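Local structure of tetratricopeptide repeat protein (Parabacteroides merdae ATCC 43184, 4R7S) at residues Gly157-Ser162 with Tyr187-Lys192; Ile220-Tyr225 with Leu251-Asn256; Asn167-Glu172 with Trp177-Gly182. The protein is of unknown function but, as a tetratricopeptide repeat protein, probably serves as a helical scaffold for binding other proteins or peptides. All coordinates share one frame; numbering follows the deposited sequence.

In the fold
The three contacts lie on the same helical array, a stack of antiparallel helices of the tetratricopeptide repeat kind. Contacts 1 and 3 both join helix 159-172 to helix 178-189: contact 3, beside the connecting loop, is nested inside the segment that contact 1 closes, and their centres are about 14 Å apart. Contact 2 follows in series near the C-terminus, joining helix 211-223 to helix 244-252. Its centre is about 22 Å from that of contact 1, yet the two touch where Phe188 CD1 packs at 3.6 Å on Ile220 CG1. Contacts 2 and 3 do not touch, their nearest atoms being about 9 Å apart. Contact 3 is buried; contacts 1 and 2 lie at the surface.

Contact 1. Residues Gly157-Ser162 with Tyr187-Lys192; sequences GNYDES and YFMMGK
Tyr159, in the first turn of helix 159-172, and Met190, near the C-terminal end of helix 178-189, set the register, with their CA atoms 7.0 Å apart. The two side chains slide past each other in opposite directions. Met190, built as selenomethionine, lays its CG 3.6 Å from Tyr159 CG, and the bend at chi3 (82°) turns CE back to within 3.8 Å of Tyr159 CB. Its SE, 5.4 Å from the centroid of the Tyr159 ring and oblique to it, makes a Met-aromatic contact, for which a long, polarisable side chain is well suited. This is where one helix of the repeat array begins beside the end of the next. Gly157 and Gly191 each close the preceding helix with a Schellman motif, their positive phi being easy for glycine. Gly157 CA also lies above one face of the Tyr159 ring, offset toward its rim. At the far end of that ring the tyrosine supplies a hydroxyl: OH is 2.8 Å from a water, which gives a weak bond of 3.4 Å to Met189 O. Met189 crosses the tyrosine at about a right angle, its CB lying 4.3 Å from Tyr159 CE1.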
# COMPACT_ATOMS: atom_id res chain seq x y z
N GLY A 157 0.32 7.63 -20.26
CA GLY A 157 0.48 8.88 -21.00
C GLY A 157 -0.84 9.46 -21.50
O GLY A 157 -0.82 10.40 -22.29
N ASN A 158 -2.01 8.91 -21.06
CA ASN A 158 -3.33 9.46 -21.47
C ASN A 158 -3.76 10.44 -20.41
O ASN A 158 -4.72 10.21 -19.68
CB ASN A 158 -4.41 8.36 -21.73
CG ASN A 158 -4.05 7.37 -22.82
OD1 ASN A 158 -3.20 7.62 -23.70
ND2 ASN A 158 -4.69 6.21 -22.77
N TYR A 159 -3.00 11.54 -20.34
CA TYR A 159 -3.10 12.61 -19.36
C TYR A 159 -4.46 13.26 -19.31
O TYR A 159 -4.93 13.54 -18.21
CB TYR A 159 -2.00 13.66 -19.62
CG TYR A 159 -0.61 13.08 -19.51
CD1 TYR A 159 -0.18 12.46 -18.34
CD2 TYR A 159 0.28 13.14 -20.59
CE1 TYR A 159 1.09 11.89 -18.25
CE2 TYR A 159 1.57 12.60 -20.49
CZ TYR A 159 1.97 11.97 -19.32
OH TYR A 159 3.21 11.38 -19.20
N ASP A 160 -5.12 13.44 -20.45
CA ASP A 160 -6.45 14.05 -20.51
C ASP A 160 -7.50 13.15 -19.91
O ASP A 160 -8.45 13.65 -19.29
CB ASP A 160 -6.82 14.40 -21.96
CG ASP A 160 -5.99 15.53 -22.57
OD1 ASP A 160 -5.50 16.41 -21.79
OD2 ASP A 160 -5.88 15.57 -23.82
N GLU A 161 -7.35 11.83 -20.11
CA GLU A 161 -8.30 10.88 -19.55
C GLU A 161 -8.11 10.87 -18.02
O GLU A 161 -9.08 11.01 -17.26
CB GLU A 161 -8.14 9.49 -20.20
CG GLU A 161 -9.22 8.46 -19.85
CD GLU A 161 -10.70 8.84 -19.81
OE1 GLU A 161 -11.05 9.99 -20.17
OE2 GLU A 161 -11.50 7.98 -19.37
N SER A 162 -6.85 10.82 -17.59
CA SER A 162 -6.49 10.84 -16.20
C SER A 162 -7.04 12.10 -15.52
O SER A 162 -7.60 12.03 -14.42
CB SER A 162 -4.97 10.78 -16.07
OG SER A 162 -4.61 10.68 -14.71
N TYR A 187 -0.40 16.59 -12.94
CA TYR A 187 -0.03 17.88 -13.52
C TYR A 187 1.49 18.02 -13.64
O TYR A 187 1.98 18.49 -14.67
CB TYR A 187 -0.64 19.03 -12.72
CG TYR A 187 -2.14 19.18 -12.92
CD1 TYR A 187 -2.72 18.96 -14.17
CD2 TYR A 187 -2.95 19.64 -11.89
CE1 TYR A 187 -4.10 19.14 -14.37
CE2 TYR A 187 -4.32 19.84 -12.08
CZ TYR A 187 -4.89 19.58 -13.32
OH TYR A 187 -6.24 19.77 -13.51
N PHE A 188 2.24 17.53 -12.64
CA PHE A 188 3.70 17.58 -12.70
C PHE A 188 4.19 16.71 -13.85
O PHE A 188 4.99 17.19 -14.65
CB PHE A 188 4.33 17.16 -11.38
CG PHE A 188 5.83 17.01 -11.43
CD1 PHE A 188 6.66 18.11 -11.37
CD2 PHE A 188 6.41 15.74 -11.46
CE1 PHE A 188 8.05 17.97 -11.36
CE2 PHE A 188 7.80 15.60 -11.48
CZ PHE A 188 8.61 16.71 -11.43
N MSE A 189 3.67 15.47 -13.97
CA MSE A 189 4.07 14.58 -15.06
C MSE A 189 3.68 15.14 -16.43
O MSE A 189 4.20 14.69 -17.45
CB MSE A 189 3.47 13.20 -14.90
CG MSE A 189 4.12 12.42 -13.79
SE MSE A 189 3.43 10.60 -13.73
CE MSE A 189 4.18 9.90 -15.51
N MSE A 190 2.77 16.10 -16.46
CA MSE A 190 2.28 16.74 -17.69
C MSE A 190 3.12 17.97 -18.07
O MSE A 190 2.89 18.52 -19.15
CB MSE A 190 0.81 17.19 -17.51
CG MSE A 190 -0.18 16.08 -17.65
SE MSE A 190 -1.98 16.75 -17.40
CE MSE A 190 -2.27 17.47 -19.24
N GLY A 191 3.99 18.42 -17.16
CA GLY A 191 4.82 19.62 -17.30
C GLY A 191 4.10 20.87 -16.85
O GLY A 191 4.61 21.98 -17.03
N LYS A 192 2.91 20.71 -16.26
CA LYS A 192 2.05 21.79 -15.79
C LYS A 192 2.35 22.09 -14.31
O LYS A 192 1.51 21.89 -13.42
CB LYS A 192 0.58 21.42 -16.00
CG LYS A 192 0.16 21.31 -17.48
CD LYS A 192 -1.38 21.38 -17.58
CE LYS A 192 -1.93 21.32 -19.00
NZ LYS A 192 -1.64 22.55 -19.79
O HOH W 1 4.95 13.29 -20.40

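Contact 2. Residues Ile220-Tyr225 with Leu251-Asn256; sequences IKLAQY and LKLTMN
Leu222 reaches from the last turns of helix 211-223 to Leu253 and Thr254, near the C-terminal end of the chain, across a CA-to-CA distance of 7.3 Å between Leu222 and Thr254. The CB of Leu222 points toward the other segment and carries CG toward residues 253-254, but it is the two methyl groups that do the touching. CD1 comes within 4.0 Å of Leu253 CB. CD2 takes the other side of the fork, lying 3.7 Å from Leu253 O and 4.1 Å from Thr254 CG2. A branched leucine suits this place because its two methyls can meet two successive residues, and its side chain crosses those of Leu253 and Thr254 at about a right angle.

Thr254 has a double task. Its CG2 offers the methyl that meets Leu222, while OG1, placed between the backbone N and the carbonyl carbon (chi1 71°), turns back and donates to Leu251 O, in the carbonyl plane and on a lone pair; the modelled length of 2.5 Å is probably somewhat too short. The same oxygen also accepts from Thr254 N. A type I turn spans Lys252 to Met255. An alanine here lacks both CG2 and OG1, which would probably open a gap beside Leu222 CD2 and leave Leu251 O with the backbone N as its remaining donor of the two.

Helix 227-238 lies beside this pair of ends: Thr254 also rests on its Ala231 and Phe234, and Lys221 makes a salt bridge to its Asp233. Ile220 meanwhile packs on Ala196, Met197 and Ile200 of helix 193-206, so that helix 211-223 makes contact with both of these helices.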
# COMPACT_ATOMS: atom_id res chain seq x y z
N ILE A 220 9.34 20.49 -7.90
CA ILE A 220 8.85 21.66 -8.63
C ILE A 220 9.73 22.84 -8.28
O ILE A 220 10.22 23.51 -9.19
CB ILE A 220 7.35 21.94 -8.38
CG1 ILE A 220 6.48 20.92 -9.15
CG2 ILE A 220 6.99 23.38 -8.75
CD1 ILE A 220 5.11 20.63 -8.51
N LYS A 221 10.02 23.03 -6.97
CA LYS A 221 10.92 24.09 -6.51
C LYS A 221 12.26 23.96 -7.24
O LYS A 221 12.78 24.99 -7.71
CB LYS A 221 11.09 24.04 -4.99
CG LYS A 221 9.91 24.66 -4.28
CD LYS A 221 10.02 24.46 -2.79
CE LYS A 221 8.92 25.22 -2.07
NZ LYS A 221 8.75 24.72 -0.68
N LEU A 222 12.78 22.71 -7.43
CA LEU A 222 13.99 22.45 -8.21
C LEU A 222 13.86 23.05 -9.62
O LEU A 222 14.73 23.83 -10.04
CB LEU A 222 14.28 20.95 -8.33
CG LEU A 222 15.37 20.31 -7.50
CD1 LEU A 222 15.57 18.87 -7.96
CD2 LEU A 222 16.71 21.05 -7.61
N ALA A 223 12.76 22.70 -10.34
CA ALA A 223 12.48 23.17 -11.70
C ALA A 223 12.36 24.70 -11.76
O ALA A 223 12.68 25.30 -12.80
CB ALA A 223 11.21 22.52 -12.24
N GLN A 224 11.91 25.33 -10.66
CA GLN A 224 11.75 26.79 -10.54
C GLN A 224 13.09 27.46 -10.15
O GLN A 224 13.12 28.66 -9.86
CB GLN A 224 10.64 27.13 -9.54
CG GLN A 224 9.24 26.73 -9.99
CD GLN A 224 8.18 26.86 -8.91
OE1 GLN A 224 8.46 26.93 -7.70
NE2 GLN A 224 6.91 26.88 -9.33
N TYR A 225 14.20 26.69 -10.19
CA TYR A 225 15.58 27.12 -9.88
C TYR A 225 15.67 27.67 -8.44
O TYR A 225 16.33 28.68 -8.21
CB TYR A 225 16.12 28.14 -10.94
CG TYR A 225 15.83 27.77 -12.38
CD1 TYR A 225 16.59 26.80 -13.04
CD2 TYR A 225 14.78 28.37 -13.08
CE1 TYR A 225 16.31 26.44 -14.36
CE2 TYR A 225 14.49 28.01 -14.40
CZ TYR A 225 15.26 27.04 -15.04
OH TYR A 225 14.97 26.69 -16.34
N LEU A 251 18.49 15.35 -3.03
CA LEU A 251 19.27 16.30 -2.25
C LEU A 251 20.55 16.70 -2.96
O LEU A 251 20.87 17.89 -2.94
CB LEU A 251 19.57 15.75 -0.84
CG LEU A 251 18.40 15.95 0.13
CD1 LEU A 251 18.49 15.01 1.31
CD2 LEU A 251 18.27 17.42 0.55
N LYS A 252 21.26 15.75 -3.64
CA LYS A 252 22.48 16.05 -4.42
C LYS A 252 22.20 17.09 -5.54
O LYS A 252 23.10 17.86 -5.89
CB LYS A 252 23.08 14.79 -5.07
CG LYS A 252 23.75 13.82 -4.12
CD LYS A 252 23.84 12.38 -4.68
CE LYS A 252 24.55 12.26 -6.02
NZ LYS A 252 24.82 10.83 -6.39
N LEU A 253 20.97 17.10 -6.09
CA LEU A 253 20.61 18.02 -7.18
C LEU A 253 20.41 19.47 -6.67
O LEU A 253 20.40 20.41 -7.48
CB LEU A 253 19.37 17.53 -7.97
CG LEU A 253 19.37 16.06 -8.46
CD1 LEU A 253 18.16 15.78 -9.27
CD2 LEU A 253 20.62 15.69 -9.26
N THR A 254 20.32 19.66 -5.34
CA THR A 254 20.18 20.98 -4.70
C THR A 254 21.53 21.57 -4.24
O THR A 254 21.56 22.73 -3.84
CB THR A 254 19.25 20.88 -3.46
OG1 THR A 254 19.92 20.17 -2.43
CG2 THR A 254 17.90 20.24 -3.76
N MSE A 255 22.63 20.77 -4.29
CA MSE A 255 23.97 21.13 -3.77
C MSE A 255 24.95 21.62 -4.87
O MSE A 255 26.14 21.25 -4.85
CB MSE A 255 24.57 19.96 -2.97
CG MSE A 255 23.65 19.49 -1.83
SE MSE A 255 24.44 18.27 -0.52
CE MSE A 255 23.35 16.67 -0.75
N ASN A 256 24.44 22.54 -5.75
CA ASN A 256 25.11 23.22 -6.89
C ASN A 256 26.64 23.27 -6.79
O ASN A 256 27.32 23.14 -7.80
CB ASN A 256 24.57 24.65 -7.06
CG ASN A 256 24.73 25.56 -5.85
OD1 ASN A 256 24.23 25.28 -4.76
ND2 ASN A 256 25.38 26.70 -6.05

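Contact 3. Residues Asn167-Glu172 with Trp177-Gly182; sequences NYLISE and WILYEG
Ile170 is the main bump of this contact, and it settles into a hollow formed by Leu179 and Tyr180. The helices that carry them, 159-172 and 178-189, are joined by a short loop and run antiparallel; the axes of segments 167-172 and 178-182 approach to 9.9 Å, with 163° between their directions: a helical hairpin of the sort that builds tetratricopeptide repeat arrays. The beta-branched isoleucine fills the hollow with both arms. With CG1 beside the backbone N (chi1 -72°), one arm runs along Leu179, CG1 lying 3.6 Å from Leu179 CB, and ends with CD1 over the face of Tyr180. That methyl is 4.1 Å from the ring centroid and 10° off the ring normal, a CH-pi contact. The other arm, CG2, lies farther along the ring and meets the phenol end, 3.7 Å from Tyr180 CZ. In return, Leu179 is a bump from the second helix: its CD1 presses on the backbone of Leu169, 3.7 Å from Leu169 O, and its CD2 approaches Leu169 CD1. Leu147 of helix 143-156 touches both leucines, extending the apolar layer. The touching side chains are all buried and mostly hydrocarbon, so cohesion here probably comes from shape and the exclusion of water, while the one polar tip, Tyr180 OH, is satisfied by its hydrogen bond to Pro174 O in the connecting loop.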
# COMPACT_ATOMS: atom_id res chain seq x y z
N ASN A 167 -10.74 15.10 -12.09
CA ASN A 167 -11.65 16.24 -11.96
C ASN A 167 -13.03 15.77 -11.48
O ASN A 167 -13.64 16.41 -10.61
CB ASN A 167 -11.76 17.06 -13.26
CG ASN A 167 -10.50 17.82 -13.61
OD1 ASN A 167 -9.65 18.14 -12.76
ND2 ASN A 167 -10.35 18.14 -14.90
N TYR A 168 -13.49 14.62 -12.01
CA TYR A 168 -14.77 14.06 -11.64
C TYR A 168 -14.79 13.68 -10.14
O TYR A 168 -15.73 14.07 -9.44
CB TYR A 168 -15.15 12.85 -12.53
CG TYR A 168 -16.36 12.10 -12.02
CD1 TYR A 168 -17.62 12.71 -11.97
CD2 TYR A 168 -16.25 10.81 -11.51
CE1 TYR A 168 -18.73 12.04 -11.47
CE2 TYR A 168 -17.37 10.11 -11.05
CZ TYR A 168 -18.61 10.74 -11.02
OH TYR A 168 -19.72 10.07 -10.55
N LEU A 169 -13.77 12.93 -9.67
CA LEU A 169 -13.66 12.47 -8.29
C LEU A 169 -13.61 13.62 -7.31
O LEU A 169 -14.25 13.54 -6.25
CB LEU A 169 -12.42 11.58 -8.10
CG LEU A 169 -12.41 10.22 -8.82
CD1 LEU A 169 -11.07 9.46 -8.59
CD2 LEU A 169 -13.60 9.36 -8.41
N ILE A 170 -12.86 14.68 -7.64
CA ILE A 170 -12.68 15.89 -6.83
C ILE A 170 -14.00 16.68 -6.81
O ILE A 170 -14.36 17.20 -5.77
CB ILE A 170 -11.46 16.73 -7.33
CG1 ILE A 170 -10.13 16.00 -6.97
CG2 ILE A 170 -11.48 18.19 -6.81
CD1 ILE A 170 -8.82 16.71 -7.29
N SER A 171 -14.75 16.72 -7.93
CA SER A 171 -16.08 17.38 -7.95
C SER A 171 -17.06 16.65 -7.02
O SER A 171 -17.90 17.30 -6.38
CB SER A 171 -16.64 17.43 -9.37
OG SER A 171 -17.48 16.32 -9.66
N GLU A 172 -16.95 15.31 -6.93
CA GLU A 172 -17.77 14.44 -6.11
C GLU A 172 -17.42 14.56 -4.62
O GLU A 172 -18.33 14.70 -3.80
CB GLU A 172 -17.63 12.99 -6.58
CG GLU A 172 -18.41 12.69 -7.85
CD GLU A 172 -19.91 12.91 -7.76
OE1 GLU A 172 -20.59 12.10 -7.09
OE2 GLU A 172 -20.40 13.91 -8.33
N TRP A 177 -8.81 15.47 0.29
CA TRP A 177 -7.52 16.06 -0.01
C TRP A 177 -6.52 15.13 -0.74
O TRP A 177 -5.81 15.62 -1.62
CB TRP A 177 -6.90 16.66 1.25
CG TRP A 177 -7.84 17.58 2.00
CD1 TRP A 177 -8.29 17.42 3.27
CD2 TRP A 177 -8.50 18.75 1.48
NE1 TRP A 177 -9.14 18.45 3.61
CE2 TRP A 177 -9.29 19.28 2.52
CE3 TRP A 177 -8.45 19.44 0.26
CZ2 TRP A 177 -10.07 20.43 2.36
CZ3 TRP A 177 -9.20 20.61 0.11
CH2 TRP A 177 -10.00 21.09 1.15
N ILE A 178 -6.50 13.83 -0.46
CA ILE A 178 -5.56 12.89 -1.09
C ILE A 178 -5.77 12.79 -2.63
O ILE A 178 -4.89 12.32 -3.36
CB ILE A 178 -5.63 11.50 -0.39
CG1 ILE A 178 -4.29 10.76 -0.45
CG2 ILE A 178 -6.79 10.63 -0.85
CD1 ILE A 178 -3.12 11.44 0.34
N LEU A 179 -6.94 13.23 -3.10
CA LEU A 179 -7.24 13.27 -4.52
C LEU A 179 -6.45 14.40 -5.20
O LEU A 179 -6.01 14.25 -6.33
CB LEU A 179 -8.74 13.45 -4.77
CG LEU A 179 -9.68 12.34 -4.29
CD1 LEU A 179 -11.12 12.78 -4.43
CD2 LEU A 179 -9.45 11.05 -5.06
N TYR A 180 -6.26 15.52 -4.48
CA TYR A 180 -5.51 16.68 -4.97
C TYR A 180 -4.03 16.34 -5.12
O TYR A 180 -3.37 16.89 -5.99
CB TYR A 180 -5.69 17.89 -4.05
CG TYR A 180 -7.08 18.49 -4.06
CD1 TYR A 180 -8.09 17.98 -3.26
CD2 TYR A 180 -7.36 19.62 -4.83
CE1 TYR A 180 -9.36 18.55 -3.24
CE2 TYR A 180 -8.63 20.21 -4.81
CZ TYR A 180 -9.63 19.66 -4.02
OH TYR A 180 -10.89 20.22 -4.00
N GLU A 181 -3.55 15.41 -4.29
CA GLU A 181 -2.18 14.88 -4.31
C GLU A 181 -1.95 14.04 -5.58
O GLU A 181 -0.87 14.12 -6.18
CB GLU A 181 -1.89 14.05 -3.05
CG GLU A 181 -1.79 14.88 -1.78
CD GLU A 181 -0.90 14.34 -0.67
OE1 GLU A 181 -0.24 13.29 -0.89
OE2 GLU A 181 -0.86 14.96 0.41
N GLY A 182 -2.96 13.29 -5.97
CA GLY A 182 -2.94 12.47 -7.18
C GLY A 182 -3.00 13.35 -8.42
O GLY A 182 -2.20 13.19 -9.34